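Local coordinates for protein ribonuclease VapC2 (Rickettsia felis, PDB 3ZVK) that cleaves single-stranded RNA as the magnesium-dependent toxin of a type II toxin-antitoxin system and forms complexes with the antitoxin VapB2, at residues Y12-H17 / D62-R67. The protein carries 1 engineered substitution. Numbering follows the deposited sequence.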
loop_
_atom_site.group_PDB
_atom_site.type_symbol
_atom_site.label_atom_id
_atom_site.label_comp_id
_atom_site.label_asym_id
_atom_site.label_seq_id
_atom_site.Cartn_x
_atom_site.Cartn_y
_atom_site.Cartn_z
ATOM N N TYR A 12 -26.979 26.575 -8.723
ATOM C CA TYR A 12 -28.224 27.279 -8.361
ATOM C C TYR A 12 -28.503 27.221 -6.875
ATOM O O TYR A 12 -28.950 28.215 -6.320
ATOM C CB TYR A 12 -29.434 26.768 -9.170
ATOM C CG TYR A 12 -30.569 27.761 -9.232
ATOM C CD1 TYR A 12 -30.529 28.844 -10.114
ATOM C CD2 TYR A 12 -31.694 27.614 -8.426
ATOM C CE1 TYR A 12 -31.577 29.763 -10.177
ATOM C CE2 TYR A 12 -32.728 28.545 -8.454
ATOM C CZ TYR A 12 -32.663 29.624 -9.327
ATOM O OH TYR A 12 -33.689 30.537 -9.369
ATOM N N ALA A 13 -28.207 26.086 -6.227
ATOM C CA ALA A 13 -28.382 25.898 -4.791
ATOM C C ALA A 13 -27.480 26.855 -3.996
ATOM O O ALA A 13 -27.953 27.517 -3.072
ATOM C CB ALA A 13 -28.074 24.457 -4.412
ATOM N N ILE A 14 -26.192 26.941 -4.375
ATOM C CA ILE A 14 -25.200 27.814 -3.728
ATOM C C ILE A 14 -25.498 29.287 -3.978
ATOM O O ILE A 14 -25.552 30.069 -3.034
ATOM C CB ILE A 14 -23.729 27.401 -4.062
ATOM C CG1 ILE A 14 -23.420 25.971 -3.587
ATOM C CG2 ILE A 14 -22.705 28.397 -3.489
ATOM C CD1 ILE A 14 -22.229 25.337 -4.272
ATOM N N ASN A 15 -25.728 29.657 -5.237
ATOM C CA ASN A 15 -26.012 31.033 -5.586
ATOM C C ASN A 15 -27.365 31.539 -5.151
ATOM O O ASN A 15 -27.430 32.603 -4.536
ATOM C CB ASN A 15 -25.803 31.277 -7.081
ATOM C CG ASN A 15 -24.365 31.252 -7.531
ATOM O OD1 ASN A 15 -23.431 31.510 -6.760
ATOM N ND2 ASN A 15 -24.161 30.964 -8.798
ATOM N N LYS A 16 -28.444 30.809 -5.484
ATOM C CA LYS A 16 -29.830 31.258 -5.236
ATOM C C LYS A 16 -30.552 30.641 -4.049
ATOM O O LYS A 16 -31.607 31.142 -3.685
ATOM C CB LYS A 16 -30.685 31.188 -6.518
ATOM C CG LYS A 16 -29.976 31.790 -7.747
ATOM C CD LYS A 16 -30.561 33.088 -8.249
ATOM C CE LYS A 16 -29.500 33.861 -9.018
ATOM N NZ LYS A 16 -29.209 35.170 -8.368
ATOM N N HIS A 17 -29.989 29.578 -3.440
ATOM C CA HIS A 17 -30.549 28.867 -2.273
ATOM C C HIS A 17 -32.105 28.838 -2.238
ATOM O O HIS A 17 -32.713 29.395 -1.322
ATOM C CB HIS A 17 -29.894 29.341 -0.945
ATOM C CG HIS A 17 -29.771 30.836 -0.837
ATOM N ND1 HIS A 17 -28.562 31.485 -1.080
ATOM C CD2 HIS A 17 -30.730 31.769 -0.596
ATOM C CE1 HIS A 17 -28.822 32.778 -0.961
ATOM N NE2 HIS A 17 -30.113 32.997 -0.668
ATOM N N ASP A 62 -18.203 24.339 0.932
ATOM C CA ASP A 62 -17.910 23.431 2.055
ATOM C C ASP A 62 -19.182 23.108 2.866
ATOM O O ASP A 62 -19.393 21.946 3.217
ATOM C CB ASP A 62 -16.808 23.998 2.978
ATOM C CG ASP A 62 -15.424 24.173 2.362
ATOM O OD1 ASP A 62 -15.183 23.625 1.261
ATOM O OD2 ASP A 62 -14.568 24.859 2.994
ATOM N N ILE A 63 -20.044 24.131 3.112
ATOM C CA ILE A 63 -21.326 24.019 3.817
ATOM C C ILE A 63 -22.305 23.144 3.016
ATOM O O ILE A 63 -22.977 22.272 3.578
ATOM C CB ILE A 63 -21.884 25.426 4.127
ATOM C CG1 ILE A 63 -21.074 26.060 5.274
ATOM C CG2 ILE A 63 -23.347 25.374 4.513
ATOM C CD1 ILE A 63 -21.156 27.537 5.344
ATOM N N PHE A 64 -22.343 23.355 1.705
ATOM C CA PHE A 64 -23.189 22.622 0.771
ATOM C C PHE A 64 -22.850 21.128 0.763
ATOM O O PHE A 64 -23.764 20.294 0.786
ATOM C CB PHE A 64 -23.097 23.259 -0.645
ATOM C CG PHE A 64 -24.025 22.640 -1.657
ATOM C CD1 PHE A 64 -25.394 22.812 -1.565
ATOM C CD2 PHE A 64 -23.537 21.811 -2.648
ATOM C CE1 PHE A 64 -26.257 22.154 -2.448
ATOM C CE2 PHE A 64 -24.399 21.193 -3.557
ATOM C CZ PHE A 64 -25.752 21.355 -3.440
ATOM N N LEU A 65 -21.547 20.798 0.817
ATOM C CA LEU A 65 -21.038 19.424 0.789
ATOM C C LEU A 65 -21.205 18.669 2.096
ATOM O O LEU A 65 -21.173 17.434 2.078
ATOM C CB LEU A 65 -19.543 19.392 0.381
ATOM C CG LEU A 65 -19.120 20.008 -0.947
ATOM C CD1 LEU A 65 -17.611 20.111 -1.042
ATOM C CD2 LEU A 65 -19.685 19.248 -2.119
ATOM N N SER A 66 -21.376 19.391 3.227
ATOM C CA SER A 66 -21.537 18.782 4.546
ATOM C C SER A 66 -22.586 17.676 4.670
ATOM O O SER A 66 -22.351 16.746 5.452
ATOM C CB SER A 66 -21.698 19.836 5.633
ATOM O OG SER A 66 -22.936 20.498 5.536
ATOM N N ARG A 67 -23.731 17.738 3.928
ATOM C CA ARG A 67 -24.758 16.682 4.040
ATOM C C ARG A 67 -24.872 15.794 2.780
ATOM O O ARG A 67 -25.769 14.958 2.694
ATOM C CB ARG A 67 -26.097 17.233 4.534
ATOM C CG ARG A 67 -25.961 18.036 5.817
ATOM C CD ARG A 67 -27.276 18.373 6.503
ATOM N NE ARG A 67 -28.010 17.193 6.986
ATOM C CZ ARG A 67 -27.680 16.487 8.062
ATOM N NH1 ARG A 67 -26.623 16.820 8.781
ATOM N NH2 ARG A 67 -28.397 15.435 8.415
#
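Phe64 reaches from helix 54-65 to helix 7-16 and brings its ring up to Ala13 and Ile14, an example of two helices meeting through one aromatic side chain, by apolar contact alone between the segments. With CG anti to the backbone N (chi1 -175°), the ring extends across the gap, where the CA atoms of Ile14 and Phe64 are 7.2 Å apart. Different parts of the ring meet the two neighbours. At the far end, Ala13 CB, the whole of that side chain, sits obliquely to the ring 3.5 Å from Phe64 CE1, with CZ somewhat farther off. In the PIN domain, the contact thus joins the C-terminal end of helix 7-16, which follows the central strand 2-5 of the parallel sheet, to the last turn of helix 54-65. Nearer the backbone, Ile14 CG1 lies 3.9 Å from Phe64 CG, again oblique to the ring, and the two side chains cross at roughly a right angle. The ethyl branch of Ile14 does this work, its terminal CD1 coming 4.1 Å from Phe64 CD2. All three residues are buried. Besides this apolar patch, Lys60 NZ of the second helix hydrogen-bonds Ile14 O, while Phe77 of a VapB antitoxin chain also packs on Ile14.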